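Local coordinates for 190aa long hypothetical protein (Pyrococcus horikoshii, PDB 2DDZ) that is of unknown function, forms a hexamer, and belongs to the DUF366 family, which is grouped with the class II tRNA synthetase-like folds, at residues E[88-99]-E[107-115]; E[136-144]-E[149-157]. All coordinates share one frame; numbering follows the deposited sequence.

Contact 1. Residues E[88-99]-E[107-115]; sequences QKLLIARLVELL and SRRGDDIYV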
loop_
_atom_site.group_PDB
_atom_site.type_symbol
_atom_site.label_atom_id
_atom_site.label_comp_id
_atom_site.label_asym_id
_atom_site.label_seq_id
_atom_site.Cartn_x
_atom_site.Cartn_y
_atom_site.Cartn_z
ATOM N N GLN E 88 5.838 15.630 -9.225
ATOM C CA GLN E 88 6.393 16.970 -9.102
ATOM C C GLN E 88 7.261 17.346 -10.311
ATOM O O GLN E 88 7.203 18.471 -10.804
ATOM C CB GLN E 88 7.240 17.077 -7.834
ATOM C CG GLN E 88 8.070 18.341 -7.762
ATOM C CD GLN E 88 9.371 18.138 -7.013
ATOM O OE1 GLN E 88 10.057 17.128 -7.201
ATOM N NE2 GLN E 88 9.730 19.103 -6.171
ATOM N N LYS E 89 8.082 16.415 -10.782
ATOM C CA LYS E 89 8.936 16.730 -11.908
ATOM C C LYS E 89 8.180 16.734 -13.236
ATOM O O LYS E 89 8.598 17.380 -14.191
ATOM C CB LYS E 89 10.169 15.808 -11.900
ATOM C CG LYS E 89 11.215 16.305 -10.874
ATOM C CD LYS E 89 12.385 15.357 -10.590
ATOM C CE LYS E 89 12.130 14.448 -9.382
ATOM N NZ LYS E 89 11.940 15.194 -8.095
ATOM N N LEU E 90 7.041 16.050 -13.286
ATOM C CA LEU E 90 6.234 16.048 -14.495
ATOM C C LEU E 90 5.617 17.435 -14.636
ATOM O O LEU E 90 5.539 17.982 -15.737
ATOM C CB LEU E 90 5.110 15.022 -14.404
ATOM C CG LEU E 90 4.130 15.024 -15.580
ATOM C CD1 LEU E 90 4.870 14.825 -16.912
ATOM C CD2 LEU E 90 3.115 13.924 -15.366
ATOM N N LEU E 91 5.181 18.000 -13.514
ATOM C CA LEU E 91 4.561 19.317 -13.521
ATOM C C LEU E 91 5.572 20.424 -13.852
ATOM O O LEU E 91 5.250 21.351 -14.595
ATOM C CB LEU E 91 3.894 19.594 -12.169
ATOM C CG LEU E 91 2.786 18.642 -11.711
ATOM C CD1 LEU E 91 2.259 19.108 -10.357
ATOM C CD2 LEU E 91 1.662 18.614 -12.728
ATOM N N ILE E 92 6.783 20.336 -13.304
ATOM C CA ILE E 92 7.814 21.339 -13.591
ATOM C C ILE E 92 8.146 21.231 -15.074
ATOM O O ILE E 92 8.379 22.237 -15.746
ATOM C CB ILE E 92 9.104 21.120 -12.736
ATOM C CG1 ILE E 92 8.908 21.707 -11.337
ATOM C CG2 ILE E 92 10.296 21.842 -13.349
ATOM C CD1 ILE E 92 7.596 21.365 -10.766
ATOM N N ALA E 93 8.146 20.006 -15.590
ATOM C CA ALA E 93 8.425 19.803 -17.002
ATOM C C ALA E 93 7.335 20.472 -17.836
ATOM O O ALA E 93 7.634 21.104 -18.843
ATOM C CB ALA E 93 8.501 18.316 -17.325
ATOM N N ARG E 94 6.075 20.344 -17.422
ATOM C CA ARG E 94 4.993 20.972 -18.176
ATOM C C ARG E 94 5.133 22.495 -18.156
ATOM O O ARG E 94 4.894 23.150 -19.169
ATOM C CB ARG E 94 3.630 20.583 -17.623
ATOM C CG ARG E 94 2.461 21.311 -18.306
ATOM C CD ARG E 94 2.159 20.759 -19.708
ATOM N NE ARG E 94 1.090 21.503 -20.380
ATOM C CZ ARG E 94 1.271 22.630 -21.072
ATOM N NH1 ARG E 94 2.484 23.153 -21.197
ATOM N NH2 ARG E 94 0.241 23.240 -21.642
ATOM N N LEU E 95 5.513 23.052 -17.004
ATOM C CA LEU E 95 5.718 24.491 -16.875
ATOM C C LEU E 95 6.828 24.939 -17.824
ATOM O O LEU E 95 6.786 26.045 -18.365
ATOM C CB LEU E 95 6.115 24.870 -15.445
ATOM C CG LEU E 95 5.028 24.762 -14.376
ATOM C CD1 LEU E 95 5.595 25.254 -13.058
ATOM C CD2 LEU E 95 3.795 25.596 -14.777
ATOM N N VAL E 96 7.822 24.081 -18.023
ATOM C CA VAL E 96 8.929 24.408 -18.907
ATOM C C VAL E 96 8.422 24.479 -20.345
ATOM O O VAL E 96 8.711 25.431 -21.066
ATOM C CB VAL E 96 10.071 23.364 -18.764
ATOM C CG1 VAL E 96 11.096 23.529 -19.877
ATOM C CG2 VAL E 96 10.752 23.540 -17.400
ATOM N N GLU E 97 7.655 23.472 -20.751
ATOM C CA GLU E 97 7.071 23.428 -22.091
ATOM C C GLU E 97 6.234 24.691 -22.319
ATOM O O GLU E 97 6.248 25.277 -23.396
ATOM C CB GLU E 97 6.159 22.208 -22.219
ATOM C CG GLU E 97 6.867 20.880 -22.405
ATOM C CD GLU E 97 5.977 19.694 -22.043
ATOM O OE1 GLU E 97 4.738 19.823 -22.157
ATOM O OE2 GLU E 97 6.515 18.632 -21.656
ATOM N N LEU E 98 5.506 25.093 -21.285
ATOM C CA LEU E 98 4.648 26.262 -21.351
ATOM C C LEU E 98 5.400 27.578 -21.569
ATOM O O LEU E 98 4.897 28.483 -22.230
ATOM C CB LEU E 98 3.813 26.357 -20.071
ATOM C CG LEU E 98 2.877 27.566 -20.005
ATOM C CD1 LEU E 98 1.915 27.516 -21.189
ATOM C CD2 LEU E 98 2.111 27.574 -18.685
ATOM N N LEU E 99 6.594 27.692 -21.002
ATOM C CA LEU E 99 7.374 28.913 -21.156
ATOM C C LEU E 99 7.825 29.054 -22.600
ATOM O O LEU E 99 8.066 30.157 -23.077
ATOM C CB LEU E 99 8.570 28.906 -20.201
ATOM C CG LEU E 99 8.221 29.131 -18.724
ATOM C CD1 LEU E 99 9.439 28.912 -17.859
ATOM C CD2 LEU E 99 7.700 30.540 -18.542
ATOM N N SER E 107 14.954 25.582 -19.680
ATOM C CA SER E 107 15.332 24.175 -19.557
ATOM C C SER E 107 15.052 23.658 -18.152
ATOM O O SER E 107 14.734 24.437 -17.242
ATOM C CB SER E 107 16.811 23.997 -19.872
ATOM O OG SER E 107 17.590 24.772 -18.988
ATOM N N ARG E 108 15.202 22.347 -17.970
ATOM C CA ARG E 108 14.929 21.731 -16.681
ATOM C C ARG E 108 16.069 20.913 -16.100
ATOM O O ARG E 108 16.651 20.072 -16.782
ATOM C CB ARG E 108 13.682 20.839 -16.796
ATOM C CG ARG E 108 13.223 20.215 -15.483
ATOM C CD ARG E 108 11.920 19.444 -15.667
ATOM N NE ARG E 108 12.081 18.285 -16.542
ATOM C CZ ARG E 108 12.480 17.079 -16.142
ATOM N NH1 ARG E 108 12.762 16.844 -14.866
ATOM N NH2 ARG E 108 12.601 16.100 -17.028
ATOM N N ARG E 109 16.375 21.156 -14.829
ATOM C CA ARG E 109 17.407 20.394 -14.127
ATOM C C ARG E 109 16.701 19.770 -12.932
ATOM O O ARG E 109 16.600 20.374 -11.859
ATOM C CB ARG E 109 18.552 21.294 -13.652
ATOM C CG ARG E 109 19.324 21.961 -14.778
ATOM C CD ARG E 109 20.469 22.793 -14.244
ATOM N NE ARG E 109 20.935 23.763 -15.230
ATOM C CZ ARG E 109 21.882 24.666 -15.001
ATOM N NH1 ARG E 109 22.477 24.728 -13.812
ATOM N NH2 ARG E 109 22.230 25.514 -15.960
ATOM N N GLY E 110 16.194 18.560 -13.146
ATOM C CA GLY E 110 15.472 17.851 -12.110
ATOM C C GLY E 110 14.133 18.513 -11.906
ATOM O O GLY E 110 13.266 18.430 -12.771
ATOM N N ASP E 111 13.977 19.186 -10.769
ATOM C CA ASP E 111 12.743 19.885 -10.451
ATOM C C ASP E 111 12.954 21.404 -10.484
ATOM O O ASP E 111 12.125 22.161 -9.988
ATOM C CB ASP E 111 12.240 19.451 -9.069
ATOM C CG ASP E 111 13.164 19.872 -7.950
ATOM O OD1 ASP E 111 14.347 20.167 -8.232
ATOM O OD2 ASP E 111 12.715 19.897 -6.780
ATOM N N ASP E 112 14.070 21.842 -11.060
ATOM C CA ASP E 112 14.369 23.268 -11.153
ATOM C C ASP E 112 14.301 23.770 -12.593
ATOM O O ASP E 112 14.775 23.109 -13.529
ATOM C CB ASP E 112 15.765 23.591 -10.607
ATOM C CG ASP E 112 15.871 23.429 -9.112
ATOM O OD1 ASP E 112 14.898 23.742 -8.394
ATOM O OD2 ASP E 112 16.950 23.000 -8.653
ATOM N N ILE E 113 13.713 24.950 -12.751
ATOM C CA ILE E 113 13.577 25.585 -14.050
ATOM C C ILE E 113 14.675 26.633 -14.229
ATOM O O ILE E 113 14.879 27.492 -13.362
ATOM C CB ILE E 113 12.206 26.257 -14.164
ATOM C CG1 ILE E 113 11.117 25.180 -14.124
ATOM C CG2 ILE E 113 12.131 27.102 -15.437
ATOM C CD1 ILE E 113 9.732 25.733 -14.033
ATOM N N TYR E 114 15.383 26.556 -15.350
ATOM C CA TYR E 114 16.458 27.502 -15.650
ATOM C C TYR E 114 16.260 28.202 -16.993
ATOM O O TYR E 114 15.729 27.628 -17.953
ATOM C CB TYR E 114 17.827 26.806 -15.674
ATOM C CG TYR E 114 18.423 26.502 -14.319
ATOM C CD1 TYR E 114 17.962 25.431 -13.557
ATOM C CD2 TYR E 114 19.447 27.291 -13.793
ATOM C CE1 TYR E 114 18.504 25.153 -12.305
ATOM C CE2 TYR E 114 19.995 27.021 -12.537
ATOM C CZ TYR E 114 19.518 25.949 -11.802
ATOM O OH TYR E 114 20.048 25.668 -10.564
ATOM N N VAL E 115 16.704 29.451 -17.045
ATOM C CA VAL E 115 16.633 30.257 -18.255
ATOM C C VAL E 115 17.964 30.991 -18.338
ATOM O O VAL E 115 18.307 31.775 -17.447
ATOM C CB VAL E 115 15.480 31.286 -18.197
ATOM C CG1 VAL E 115 15.493 32.139 -19.453
ATOM C CG2 VAL E 115 14.137 30.565 -18.057
#

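Contact 2. Residues E[136-144]-E[149-157]; sequences IGLNVKTVG and VDAIGLEEL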
loop_
_atom_site.group_PDB
_atom_site.type_symbol
_atom_site.label_atom_id
_atom_site.label_comp_id
_atom_site.label_asym_id
_atom_site.label_seq_id
_atom_site.Cartn_x
_atom_site.Cartn_y
_atom_site.Cartn_z
ATOM N N ILE E 136 5.348 24.639 -5.752
ATOM C CA ILE E 136 6.151 25.152 -6.850
ATOM C C ILE E 136 6.108 26.654 -6.672
ATOM O O ILE E 136 5.059 27.211 -6.360
ATOM C CB ILE E 136 5.587 24.842 -8.249
ATOM C CG1 ILE E 136 5.627 23.342 -8.539
ATOM C CG2 ILE E 136 6.387 25.611 -9.294
ATOM C CD1 ILE E 136 4.532 22.586 -7.846
ATOM N N GLY E 137 7.253 27.300 -6.859
ATOM C CA GLY E 137 7.324 28.737 -6.718
ATOM C C GLY E 137 8.102 29.313 -7.877
ATOM O O GLY E 137 9.145 28.783 -8.242
ATOM N N LEU E 138 7.585 30.378 -8.480
ATOM C CA LEU E 138 8.273 31.016 -9.594
ATOM C C LEU E 138 8.507 32.469 -9.223
ATOM O O LEU E 138 7.563 33.177 -8.861
ATOM C CB LEU E 138 7.436 30.944 -10.876
ATOM C CG LEU E 138 6.994 29.569 -11.389
ATOM C CD1 LEU E 138 6.246 29.760 -12.698
ATOM C CD2 LEU E 138 8.205 28.649 -11.598
ATOM N N ASN E 139 9.763 32.905 -9.294
ATOM C CA ASN E 139 10.105 34.294 -8.979
ATOM C C ASN E 139 9.375 35.230 -9.946
ATOM O O ASN E 139 9.368 34.993 -11.156
ATOM C CB ASN E 139 11.610 34.557 -9.146
ATOM C CG ASN E 139 12.477 33.755 -8.189
ATOM O OD1 ASN E 139 12.310 33.817 -6.974
ATOM N ND2 ASN E 139 13.429 33.009 -8.744
ATOM N N VAL E 140 8.744 36.270 -9.406
ATOM C CA VAL E 140 8.093 37.274 -10.243
ATOM C C VAL E 140 9.241 38.278 -10.488
ATOM O O VAL E 140 9.524 38.660 -11.626
ATOM C CB VAL E 140 6.938 37.976 -9.509
ATOM C CG1 VAL E 140 6.407 39.128 -10.358
ATOM C CG2 VAL E 140 5.819 36.974 -9.232
ATOM N N LYS E 141 9.895 38.658 -9.387
ATOM C CA LYS E 141 11.041 39.552 -9.376
ATOM C C LYS E 141 12.176 38.762 -8.692
ATOM O O LYS E 141 11.934 37.694 -8.100
ATOM C CB LYS E 141 10.775 40.809 -8.527
ATOM C CG LYS E 141 9.465 41.547 -8.795
ATOM C CD LYS E 141 9.230 42.663 -7.752
ATOM C CE LYS E 141 7.800 43.213 -7.796
ATOM N NZ LYS E 141 7.409 43.663 -9.162
ATOM N N THR E 142 13.407 39.265 -8.764
ATOM C CA THR E 142 14.516 38.585 -8.105
ATOM C C THR E 142 14.934 39.423 -6.903
ATOM O O THR E 142 16.035 39.279 -6.379
ATOM C CB THR E 142 15.712 38.413 -9.052
ATOM O OG1 THR E 142 16.240 39.703 -9.397
ATOM C CG2 THR E 142 15.291 37.665 -10.323
ATOM N N VAL E 143 14.035 40.306 -6.482
ATOM C CA VAL E 143 14.285 41.154 -5.317
ATOM C C VAL E 143 14.002 40.312 -4.074
ATOM O O VAL E 143 13.113 39.460 -4.083
ATOM C CB VAL E 143 13.346 42.414 -5.300
ATOM C CG1 VAL E 143 13.453 43.142 -3.956
ATOM C CG2 VAL E 143 13.728 43.378 -6.424
ATOM N N GLY E 144 14.758 40.552 -3.011
ATOM C CA GLY E 144 14.558 39.806 -1.780
ATOM C C GLY E 144 15.152 38.406 -1.804
ATOM O O GLY E 144 15.242 37.744 -0.767
ATOM N N VAL E 149 23.193 32.091 -5.933
ATOM C CA VAL E 149 22.740 31.520 -7.194
ATOM C C VAL E 149 22.079 32.625 -8.030
ATOM O O VAL E 149 21.317 33.452 -7.508
ATOM C CB VAL E 149 21.721 30.342 -6.940
ATOM C CG1 VAL E 149 20.376 30.885 -6.453
ATOM C CG2 VAL E 149 21.536 29.469 -8.197
ATOM N N ASP E 150 22.395 32.667 -9.324
ATOM C CA ASP E 150 21.823 33.684 -10.225
ATOM C C ASP E 150 20.353 33.381 -10.490
ATOM O O ASP E 150 20.028 32.390 -11.146
ATOM C CB ASP E 150 22.568 33.699 -11.561
ATOM C CG ASP E 150 23.975 34.252 -11.434
ATOM O OD1 ASP E 150 24.118 35.408 -10.989
ATOM O OD2 ASP E 150 24.933 33.528 -11.794
ATOM N N ALA E 151 19.463 34.242 -10.006
ATOM C CA ALA E 151 18.026 34.042 -10.206
ATOM C C ALA E 151 17.434 34.948 -11.274
ATOM O O ALA E 151 17.951 36.031 -11.552
ATOM C CB ALA E 151 17.281 34.234 -8.892
ATOM N N ILE E 152 16.329 34.495 -11.853
ATOM C CA ILE E 152 15.644 35.244 -12.889
ATOM C C ILE E 152 14.148 35.209 -12.551
ATOM O O ILE E 152 13.658 34.214 -12.011
ATOM C CB ILE E 152 15.961 34.611 -14.284
ATOM C CG1 ILE E 152 15.538 35.544 -15.418
ATOM C CG2 ILE E 152 15.264 33.268 -14.432
ATOM C CD1 ILE E 152 14.058 35.601 -15.600
ATOM N N GLY E 153 13.443 36.306 -12.833
ATOM C CA GLY E 153 12.017 36.392 -12.542
ATOM C C GLY E 153 11.144 36.459 -13.789
ATOM O O GLY E 153 11.655 36.588 -14.901
ATOM N N LEU E 154 9.826 36.380 -13.614
ATOM C CA LEU E 154 8.906 36.417 -14.745
ATOM C C LEU E 154 8.898 37.779 -15.436
ATOM O O LEU E 154 8.780 37.866 -16.658
ATOM C CB LEU E 154 7.489 36.047 -14.292
ATOM C CG LEU E 154 7.230 34.595 -13.870
ATOM C CD1 LEU E 154 5.829 34.498 -13.298
ATOM C CD2 LEU E 154 7.393 33.658 -15.059
ATOM N N GLU E 155 9.025 38.845 -14.655
ATOM C CA GLU E 155 9.041 40.193 -15.219
ATOM C C GLU E 155 10.162 40.362 -16.244
ATOM O O GLU E 155 9.903 40.733 -17.383
ATOM C CB GLU E 155 9.172 41.223 -14.093
ATOM C CG GLU E 155 7.831 41.564 -13.452
ATOM C CD GLU E 155 7.978 42.434 -12.233
ATOM O OE1 GLU E 155 9.010 43.138 -12.149
ATOM O OE2 GLU E 155 7.064 42.417 -11.373
ATOM N N GLU E 156 11.398 40.074 -15.841
ATOM C CA GLU E 156 12.535 40.186 -16.749
ATOM C C GLU E 156 12.307 39.380 -18.037
ATOM O O GLU E 156 12.877 39.692 -19.080
ATOM C CB GLU E 156 13.817 39.701 -16.061
ATOM C CG GLU E 156 15.062 39.864 -16.926
ATOM C CD GLU E 156 16.353 39.499 -16.213
ATOM O OE1 GLU E 156 16.330 39.295 -14.977
ATOM O OE2 GLU E 156 17.397 39.427 -16.897
ATOM N N LEU E 157 11.482 38.340 -17.962
ATOM C CA LEU E 157 11.201 37.527 -19.141
ATOM C C LEU E 157 10.043 38.136 -19.936
ATOM O O LEU E 157 9.663 37.629 -20.995
ATOM C CB LEU E 157 10.845 36.089 -18.738
ATOM C CG LEU E 157 11.891 35.244 -18.003
ATOM C CD1 LEU E 157 11.258 33.914 -17.636
ATOM C CD2 LEU E 157 13.136 35.026 -18.863
#

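Contact 1. Residues E[88-99]-E[107-115]
Ile113 meets Ile92, Val96 and Leu99 where helix 81-100 packs on a beta hairpin at the end of a mixed sheet. Strands 106-109 and 112-115 form the hairpin, joined by a type II' turn from Arg109 to Asp112. The helix axis runs nearly antiparallel to the first strand, at 160°, and roughly along the second. Ile113 points toward the helix. Its CG1 lies 3.5 Å from Ile92 CG2, and the two side chains cross obliquely. Val96 and Ile113 pass each other in opposite directions, with Val96 CG2 3.7 Å from Ile113 CG1. Nearer the C-terminal end of the helix, Leu99 CD1 touches Ile113 CG2. Leu120 of the next strand and Leu138 of the one beyond also pack on Ile113, which places it in the core between helix and sheet.

Arg108 lies across the helix surface. Its first two torsions are extended (chi1 -176°), which carries CD to 3.7 Å from Ile92 CG2. The Ile92 and Arg108 side chains stand at about a right angle. Lys89 O sits over one face of the guanidinium. The outer end of Arg108 makes salt bridges to Glu97 and Glu175 of the second subunit, so the same side chain serves the fold and the subunit interface.

At the turn, Lys89 CG rests 3.5 Å from Gly110 O. Lys89 NZ bonds Gln88 OE1 and also forms a salt bridge with Asp182 of the second subunit. Asp111 reaches Gln88 with CB facing the amide; the carboxylate and amide planes are 66° apart. Gly110 O is gripped from within the hairpin: Arg108 NH1 donates to its lone pair at 2.7 Å, in the carbonyl plane and near the guanidinium plane.

Contact 2. Residues E[136-144]-E[149-157]
This is a mainly backbone contact between the end of strand 131-139 and the loop that leads to helix 161-184. Asn139 and Gly153 come nearest, their CA atoms 4.6 Å apart. The carbonyls of Asn139, the last strand residue, and of Val140 just after it receive two successive amides of the loop. Leu154 N donates to Asn139 O at 2.9 Å, tilted 29° from the carbonyl plane. Glu155 N donates to Val140 O at 3.1 Å, in plane and almost straight at 172°. Gly153 CA adds CH contacts to both oxygens. A side chain at Gly153 would point into this backbone and meet Val140 O, which fits the glycine found there.

Side chains cover the flanks. Asn139 CB sits against Ile152 O, and ND2 gives that oxygen a weak bond. Thr142 brings its methyl, not its hydroxyl, to the loop: CG2 is anti to the carbonyl carbon and lies 3.4 Å from Gly153 N. At the outer end Lys141 and Glu155 meet at a slant. Lys141 NZ forms a salt bridge with Glu155 OE2 at 2.6 Å, on the syn lone pair. Glu155 OE2 also rests against Val140 CG1. With an alanine here in place of Lys141, the Glu155 carboxylate is likely to lose this positive mate and be freer to turn.

Asp67 touches both Val140 and Lys141, and Arg41 packs on Val140 and Glu155. Arg118 bonds Ala151 O. The arrangement is that of a loop folded back on the end of a sheet strand, here in the strand-to-helix connection of a DUF366 protein.

Following the chain from the N terminus, the first contact is reached at helix 81-100, where contact 1 closes a short loop to the hairpin of 107-115. The chain then runs through strand 118-128 into strand 131-139. Contact 2 closes the next loop, between 136-144 and 149-157, before helix 161-184 begins. The two loops lie in series, neither nested nor crossed. They meet through the same sheet, their centres about 14 Å apart. Ile136 packs on Ile92 and Leu95 of the helix, and Leu138 packs on Ile113. Val115 also touches Leu157. Together they tie one helix, the hairpin, strand 131-139 and the connection to the last helix.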